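Local coordinates for protein cystathionine beta-lyases/cystathionine gamma-synthases (Corynebacterium glutamicum, PDB 5X5H) that probably makes L,L-cystathionine from O-succinyl-L-homoserine and L-cysteine with pyridoxal 5'-phosphate as cofactor, a step of methionine biosynthesis, at residues A[304-317]-A[357-369]. Numbering follows the deposited sequence.
Sequences GMISVRFAGGEEAA and EVPRDLVRISIGI
R309 grips the carboxylate of D361 side-on: NE meets the syn lone pair of OD1 at 2.8 Å, and NH2 reaches OD2 at 2.9 Å. The two flat groups are twisted 47° apart, and P359 lays its CB over one face of the guanidinium. D361 CG stands between its own backbone N and carbonyl carbon (chi1 62°), which turns the carboxylate to R309, while its carbonyl O takes the N-H of F310 and lies at the edge of that ring. From within the turn P359-L362, R360 NH2 makes a salt bridge to E314 OE1 at 3.0 Å, within the guanidinium plane but from above the carboxylate. Strands 305-310 and 362-366 run antiparallel, with I306-I365 and V308-V363 as hydrogen-bonded pairs. On the face of I306 and V308, which packs on helix 254-273, V363 CG2 touches both F310 CE1 and A317 CB, each at 3.7 Å. On the other face M305, bent at chi2 and chi3, brings SD beside S366 CB and CE to within 3.7 Å of R364 CG. R364 NH1 forms a salt bridge with E341 and a hydrogen bond with N154, which binds pyridoxal 5'-phosphate. These are adjacent inner strands of the C-terminal domain sheet in a fold-type I PLP enzyme, with the R364 side chain about 6 Å from the bound PLP.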
ATOM      1  N   GLY A 304     -25.671  -4.582 -14.005  1.00 11.69           N
ATOM      2  CA  GLY A 304     -25.246  -3.268 -14.364  1.00 12.89           C
ATOM      3  C   GLY A 304     -24.754  -3.002 -15.780  1.00 11.16           C
ATOM      4  O   GLY A 304     -24.378  -1.872 -16.105  1.00 12.68           O
ATOM      5  N   MET A 305     -24.710  -4.046 -16.578  1.00 10.43           N
ATOM      6  CA  MET A 305     -24.157  -3.968 -17.941  1.00 11.54           C
ATOM      7  C   MET A 305     -25.295  -3.811 -18.925  1.00 12.04           C
ATOM      8  O   MET A 305     -26.352  -4.389 -18.796  1.00 13.31           O
ATOM      9  CB  MET A 305     -23.406  -5.222 -18.247  1.00 12.75           C
ATOM     10  CG  MET A 305     -22.159  -5.459 -17.386  1.00 14.76           C
ATOM     11  SD  MET A 305     -20.944  -4.203 -17.338  1.00 12.96           S
ATOM     12  CE  MET A 305     -20.475  -4.187 -19.075  1.00 13.74           C
ATOM     13  N   ILE A 306     -25.051  -2.978 -19.918  1.00 11.75           N
ATOM     14  CA  ILE A 306     -26.031  -2.838 -21.079  1.00 13.10           C
ATOM     15  C   ILE A 306     -25.157  -2.817 -22.328  1.00 13.42           C
ATOM     16  O   ILE A 306     -24.152  -2.102 -22.409  1.00 14.11           O
ATOM     17  CB  ILE A 306     -26.695  -1.495 -20.997  1.00 13.98           C
ATOM     18  CG1 ILE A 306     -27.463  -1.302 -19.684  1.00 14.61           C
ATOM     19  CG2 ILE A 306     -27.664  -1.305 -22.206  1.00 16.13           C
ATOM     20  CD1 ILE A 306     -28.038   0.076 -19.482  1.00 15.26           C
ATOM     21  N   SER A 307     -25.588  -3.508 -23.366  1.00 12.79           N
ATOM     22  CA  SER A 307     -25.028  -3.313 -24.692  1.00 13.03           C
ATOM     23  C   SER A 307     -26.069  -2.757 -25.638  1.00 12.46           C
ATOM     24  O   SER A 307     -27.250  -2.972 -25.404  1.00 13.51           O
ATOM     25  CB  SER A 307     -24.402  -4.588 -25.234  1.00 13.66           C
ATOM     26  OG  SER A 307     -23.141  -4.832 -24.527  1.00 14.20           O
ATOM     27  N   VAL A 308     -25.603  -2.041 -26.594  1.00 13.66           N
ATOM     28  CA  VAL A 308     -26.493  -1.229 -27.483  1.00 15.40           C
ATOM     29  C   VAL A 308     -25.958  -1.421 -28.888  1.00 16.25           C
ATOM     30  O   VAL A 308     -24.797  -1.222 -29.123  1.00 16.94           O
ATOM     31  CB  VAL A 308     -26.415   0.200 -27.092  1.00 19.95           C
ATOM     32  CG1 VAL A 308     -27.411   1.045 -27.897  1.00 23.45           C
ATOM     33  CG2 VAL A 308     -26.675   0.400 -25.587  1.00 24.15           C
ATOM     34  N   ARG A 309     -26.885  -1.675 -29.818  1.00 15.55           N
ATOM     35  CA  ARG A 309     -26.551  -1.687 -31.248  1.00 17.00           C
ATOM     36  C   ARG A 309     -27.170  -0.496 -31.905  1.00 17.66           C
ATOM     37  O   ARG A 309     -28.358  -0.266 -31.727  1.00 20.98           O
ATOM     38  CB  ARG A 309     -27.004  -2.974 -31.884  1.00 17.86           C
ATOM     39  CG  ARG A 309     -26.363  -4.250 -31.346  1.00 19.69           C
ATOM     40  CD  ARG A 309     -26.620  -5.579 -32.012  1.00 22.57           C
ATOM     41  NE  ARG A 309     -26.160  -5.480 -33.390  1.00 23.27           N
ATOM     42  CZ  ARG A 309     -26.416  -6.353 -34.341  1.00 26.58           C
ATOM     43  NH1 ARG A 309     -26.963  -7.485 -34.042  1.00 28.12           N
ATOM     44  NH2 ARG A 309     -25.977  -6.051 -35.556  1.00 26.84           N
ATOM     45  N   PHE A 310     -26.384   0.280 -32.668  1.00 16.40           N
ATOM     46  CA  PHE A 310     -26.739   1.517 -33.253  1.00 17.01           C
ATOM     47  C   PHE A 310     -27.248   1.365 -34.737  1.00 21.39           C
ATOM     48  O   PHE A 310     -26.620   0.684 -35.515  1.00 20.52           O
ATOM     49  CB  PHE A 310     -25.579   2.455 -33.226  1.00 18.66           C
ATOM     50  CG  PHE A 310     -25.334   3.024 -31.857  1.00 16.92           C
ATOM     51  CD1 PHE A 310     -24.589   2.372 -30.932  1.00 18.31           C
ATOM     52  CD2 PHE A 310     -25.937   4.196 -31.490  1.00 21.15           C
ATOM     53  CE1 PHE A 310     -24.481   2.853 -29.605  1.00 17.51           C
ATOM     54  CE2 PHE A 310     -25.772   4.704 -30.184  1.00 21.49           C
ATOM     55  CZ  PHE A 310     -24.973   4.036 -29.250  1.00 18.83           C
ATOM     56  N   ALA A 311     -28.366   2.018 -34.966  1.00 20.49           N
ATOM     57  CA  ALA A 311     -28.979   1.992 -36.324  1.00 21.81           C
ATOM     58  C   ALA A 311     -28.023   2.532 -37.339  1.00 22.03           C
ATOM     59  O   ALA A 311     -28.010   2.051 -38.494  1.00 23.32           O
ATOM     60  CB  ALA A 311     -30.243   2.834 -36.248  1.00 22.48           C
ATOM     61  N   GLY A 312     -27.195   3.477 -36.983  1.00 21.57           N
ATOM     62  CA  GLY A 312     -26.198   4.044 -37.930  1.00 24.13           C
ATOM     63  C   GLY A 312     -24.907   3.321 -38.053  1.00 24.13           C
ATOM     64  O   GLY A 312     -23.909   3.854 -38.605  1.00 26.85           O
ATOM     65  N   GLY A 313     -24.856   2.114 -37.566  1.00 20.03           N
ATOM     66  CA  GLY A 313     -23.751   1.189 -37.748  1.00 20.41           C
ATOM     67  C   GLY A 313     -22.509   1.579 -36.962  1.00 21.94           C
ATOM     68  O   GLY A 313     -22.579   2.370 -35.986  1.00 21.83           O
ATOM     69  N   GLU A 314     -21.375   1.051 -37.431  1.00 20.05           N
ATOM     70  CA  GLU A 314     -20.113   1.291 -36.770  1.00 20.12           C
ATOM     71  C   GLU A 314     -19.770   2.727 -36.593  1.00 22.76           C
ATOM     72  O   GLU A 314     -19.242   3.104 -35.533  1.00 20.67           O
ATOM     73  CB  GLU A 314     -18.963   0.534 -37.479  1.00 21.26           C
ATOM     74  CG  GLU A 314     -17.620   0.775 -36.835  1.00 21.58           C
ATOM     75  CD  GLU A 314     -16.524  -0.097 -37.371  1.00 26.38           C
ATOM     76  OE1 GLU A 314     -16.628  -0.542 -38.540  1.00 28.38           O
ATOM     77  OE2 GLU A 314     -15.580  -0.442 -36.603  1.00 26.84           O
ATOM     78  N   GLU A 315     -19.960   3.630 -37.566  1.00 19.78           N
ATOM     79  CA  GLU A 315     -19.686   5.038 -37.405  1.00 22.15           C
ATOM     80  C   GLU A 315     -20.483   5.672 -36.249  1.00 21.21           C
ATOM     81  O   GLU A 315     -19.941   6.488 -35.509  1.00 21.34           O
ATOM     82  CB  GLU A 315     -19.939   5.840 -38.740  1.00 30.43           C
ATOM     83  CG  GLU A 315     -18.749   5.594 -39.672  1.00 38.50           C
ATOM     84  CD  GLU A 315     -18.824   6.319 -41.028  1.00 53.11           C
ATOM     85  OE1 GLU A 315     -17.849   6.183 -41.815  1.00 63.00           O
ATOM     86  OE2 GLU A 315     -19.838   7.018 -41.303  1.00 59.81           O
ATOM     87  N   ALA A 316     -21.744   5.267 -36.116  1.00 20.39           N
ATOM     88  CA  ALA A 316     -22.559   5.777 -35.004  1.00 21.23           C
ATOM     89  C   ALA A 316     -22.090   5.227 -33.674  1.00 19.98           C
ATOM     90  O   ALA A 316     -21.985   6.066 -32.736  1.00 19.62           O
ATOM     91  CB  ALA A 316     -24.023   5.407 -35.168  1.00 21.94           C
ATOM     92  N   ALA A 317     -21.777   3.935 -33.646  1.00 20.01           N
ATOM     93  CA  ALA A 317     -21.247   3.264 -32.389  1.00 16.73           C
ATOM     94  C   ALA A 317     -19.970   3.988 -31.922  1.00 20.80           C
ATOM     95  O   ALA A 317     -19.856   4.373 -30.754  1.00 19.19           O
ATOM     96  CB  ALA A 317     -21.018   1.866 -32.604  1.00 17.36           C
ATOM     97  N   GLU A 357     -17.312 -13.379 -32.845  1.00 22.28           N
ATOM     98  CA  GLU A 357     -16.976 -12.052 -33.274  1.00 22.42           C
ATOM     99  C   GLU A 357     -18.168 -11.160 -33.049  1.00 23.11           C
ATOM    100  O   GLU A 357     -19.313 -11.573 -33.342  1.00 25.34           O
ATOM    101  CB  GLU A 357     -16.580 -12.064 -34.772  1.00 24.05           C
ATOM    102  CG  GLU A 357     -16.362 -10.688 -35.352  1.00 23.85           C
ATOM    103  CD  GLU A 357     -15.868 -10.589 -36.808  1.00 30.62           C
ATOM    104  OE1 GLU A 357     -15.249 -11.526 -37.379  1.00 28.65           O
ATOM    105  OE2 GLU A 357     -16.135  -9.495 -37.339  1.00 32.15           O
ATOM    106  N   VAL A 358     -17.929  -9.956 -32.563  1.00 21.05           N
ATOM    107  CA  VAL A 358     -19.015  -9.060 -32.078  1.00 20.47           C
ATOM    108  C   VAL A 358     -19.381  -8.063 -33.157  1.00 17.76           C
ATOM    109  O   VAL A 358     -18.505  -7.536 -33.783  1.00 21.15           O
ATOM    110  CB  VAL A 358     -18.418  -8.264 -30.875  1.00 20.12           C
ATOM    111  CG1 VAL A 358     -19.502  -7.317 -30.307  1.00 21.67           C
ATOM    112  CG2 VAL A 358     -18.036  -9.244 -29.791  1.00 19.71           C
ATOM    113  N   PRO A 359     -20.669  -7.767 -33.362  1.00 18.78           N
ATOM    114  CA  PRO A 359     -21.076  -6.741 -34.318  1.00 19.57           C
ATOM    115  C   PRO A 359     -20.385  -5.402 -34.180  1.00 20.76           C
ATOM    116  O   PRO A 359     -20.202  -4.844 -33.042  1.00 17.74           O
ATOM    117  CB  PRO A 359     -22.540  -6.550 -34.126  1.00 22.63           C
ATOM    118  CG  PRO A 359     -22.926  -7.635 -33.222  1.00 24.54           C
ATOM    119  CD  PRO A 359     -21.804  -8.380 -32.711  1.00 20.45           C
ATOM    120  N   ARG A 360     -19.975  -4.799 -35.267  1.00 17.88           N
ATOM    121  CA  ARG A 360     -19.307  -3.528 -35.220  1.00 18.34           C
ATOM    122  C   ARG A 360     -20.165  -2.328 -34.872  1.00 14.81           C
ATOM    123  O   ARG A 360     -19.678  -1.214 -34.595  1.00 18.28           O
ATOM    124  CB  ARG A 360     -18.605  -3.287 -36.591  1.00 22.08           C
ATOM    125  CG  ARG A 360     -17.480  -4.309 -36.844  1.00 27.02           C
ATOM    126  CD  ARG A 360     -16.737  -3.837 -38.106  1.00 29.33           C
ATOM    127  NE  ARG A 360     -17.613  -4.316 -39.145  1.00 35.73           N
ATOM    128  CZ  ARG A 360     -18.405  -3.659 -39.996  1.00 36.13           C
ATOM    129  NH1 ARG A 360     -19.145  -4.417 -40.823  1.00 33.28           N
ATOM    130  NH2 ARG A 360     -18.536  -2.333 -40.036  1.00 37.71           N
ATOM    131  N   ASP A 361     -21.501  -2.526 -34.826  1.00 16.27           N
ATOM    132  CA  ASP A 361     -22.368  -1.505 -34.447  1.00 15.61           C
ATOM    133  C   ASP A 361     -22.699  -1.484 -32.912  1.00 16.97           C
ATOM    134  O   ASP A 361     -23.552  -0.702 -32.518  1.00 16.65           O
ATOM    135  CB  ASP A 361     -23.724  -1.636 -35.211  1.00 18.79           C
ATOM    136  CG  ASP A 361     -24.468  -2.832 -34.964  1.00 21.58           C
ATOM    137  OD1 ASP A 361     -24.238  -3.589 -34.048  1.00 21.40           O
ATOM    138  OD2 ASP A 361     -25.476  -3.196 -35.785  1.00 23.86           O
ATOM    139  N   LEU A 362     -21.964  -2.317 -32.171  1.00 14.97           N
ATOM    140  CA  LEU A 362     -22.273  -2.631 -30.745  1.00 13.37           C
ATOM    141  C   LEU A 362     -21.354  -1.856 -29.801  1.00 14.98           C
ATOM    142  O   LEU A 362     -20.147  -1.806 -30.013  1.00 16.56           O
ATOM    143  CB  LEU A 362     -22.269  -4.083 -30.466  1.00 13.38           C
ATOM    144  CG  LEU A 362     -22.759  -4.523 -29.065  1.00 14.76           C
ATOM    145  CD1 LEU A 362     -23.336  -5.851 -29.054  1.00 15.84           C
ATOM    146  CD2 LEU A 362     -21.542  -4.483 -28.085  1.00 15.98           C
ATOM    147  N   VAL A 363     -21.978  -1.192 -28.822  1.00 13.62           N
ATOM    148  CA  VAL A 363     -21.253  -0.538 -27.688  1.00 13.78           C
ATOM    149  C   VAL A 363     -21.680  -1.207 -26.418  1.00 14.01           C
ATOM    150  O   VAL A 363     -22.841  -1.523 -26.212  1.00 15.25           O
ATOM    151  CB  VAL A 363     -21.581   0.943 -27.627  1.00 12.40           C
ATOM    152  CG1 VAL A 363     -21.008   1.628 -26.345  1.00 14.95           C
ATOM    153  CG2 VAL A 363     -21.033   1.648 -28.868  1.00 15.55           C
ATOM    154  N   ARG A 364     -20.660  -1.504 -25.545  1.00 12.96           N
ATOM    155  CA  ARG A 364     -20.901  -2.144 -24.259  1.00 13.89           C
ATOM    156  C   ARG A 364     -20.697  -1.071 -23.205  1.00 12.25           C
ATOM    157  O   ARG A 364     -19.700  -0.325 -23.211  1.00 12.30           O
ATOM    158  CB  ARG A 364     -19.951  -3.268 -24.011  1.00 14.61           C
ATOM    159  CG  ARG A 364     -20.168  -4.057 -22.720  1.00 14.90           C
ATOM    160  CD  ARG A 364     -19.044  -5.010 -22.369  1.00 16.21           C
ATOM    161  NE  ARG A 364     -17.966  -4.254 -21.790  1.00 14.82           N
ATOM    162  CZ  ARG A 364     -16.751  -4.740 -21.628  1.00 16.35           C
ATOM    163  NH1 ARG A 364     -16.486  -5.974 -21.868  1.00 17.62           N
ATOM    164  NH2 ARG A 364     -15.845  -4.037 -21.080  1.00 16.47           N
ATOM    165  N   ILE A 365     -21.717  -0.951 -22.330  1.00 12.15           N
ATOM    166  CA  ILE A 365     -21.687   0.067 -21.288  1.00 11.42           C
ATOM    167  C   ILE A 365     -21.744  -0.573 -19.940  1.00 10.68           C
ATOM    168  O   ILE A 365     -22.581  -1.425 -19.649  1.00 12.33           O
ATOM    169  CB  ILE A 365     -22.874   1.058 -21.371  1.00 12.15           C
ATOM    170  CG1 ILE A 365     -22.993   1.600 -22.845  1.00 13.42           C
ATOM    171  CG2 ILE A 365     -22.697   2.187 -20.424  1.00 14.23           C
ATOM    172  CD1 ILE A 365     -24.284   2.421 -23.007  1.00 16.71           C
ATOM    173  N   SER A 366     -20.749  -0.202 -19.082  1.00 11.44           N
ATOM    174  CA  SER A 366     -20.743  -0.567 -17.639  1.00 11.60           C
ATOM    175  C   SER A 366     -21.321   0.633 -16.882  1.00 10.55           C
ATOM    176  O   SER A 366     -20.637   1.647 -16.728  1.00 11.68           O
ATOM    177  CB  SER A 366     -19.328  -0.919 -17.227  1.00 11.79           C
ATOM    178  OG  SER A 366     -19.341  -1.249 -15.796  1.00 12.75           O
ATOM    179  N   ILE A 367     -22.568   0.529 -16.420  1.00 11.84           N
ATOM    180  CA  ILE A 367     -23.262   1.579 -15.753  1.00 12.34           C
ATOM    181  C   ILE A 367     -22.761   1.576 -14.303  1.00 12.20           C
ATOM    182  O   ILE A 367     -22.933   0.546 -13.656  1.00 12.65           O
ATOM    183  CB  ILE A 367     -24.775   1.425 -15.834  1.00 13.67           C
ATOM    184  CG1 ILE A 367     -25.276   1.486 -17.316  1.00 17.68           C
ATOM    185  CG2 ILE A 367     -25.505   2.452 -14.982  1.00 14.61           C
ATOM    186  CD1 ILE A 367     -25.114   2.788 -17.923  1.00 19.76           C
ATOM    187  N   GLY A 368     -22.190   2.701 -13.895  1.00 10.97           N
ATOM    188  CA  GLY A 368     -21.671   2.873 -12.499  1.00 11.58           C
ATOM    189  C   GLY A 368     -22.721   3.308 -11.544  1.00 13.46           C
ATOM    190  O   GLY A 368     -23.933   3.157 -11.798  1.00 12.74           O
ATOM    191  N   ILE A 369     -22.254   3.910 -10.450  1.00 11.45           N
ATOM    192  CA  ILE A 369     -23.113   4.325  -9.354  1.00 11.77           C
ATOM    193  C   ILE A 369     -23.280   5.777  -9.238  1.00 12.44           C
ATOM    194  O   ILE A 369     -23.764   6.319  -8.203  1.00 13.78           O
ATOM    195  CB  ILE A 369     -22.797   3.656  -7.979  1.00 11.06           C
ATOM    196  CG1 ILE A 369     -21.440   4.123  -7.464  1.00 10.38           C
ATOM    197  CG2 ILE A 369     -22.832   2.160  -8.094  1.00 11.94           C
ATOM    198  CD1 ILE A 369     -21.133   3.613  -6.061  1.00 11.43           C
TER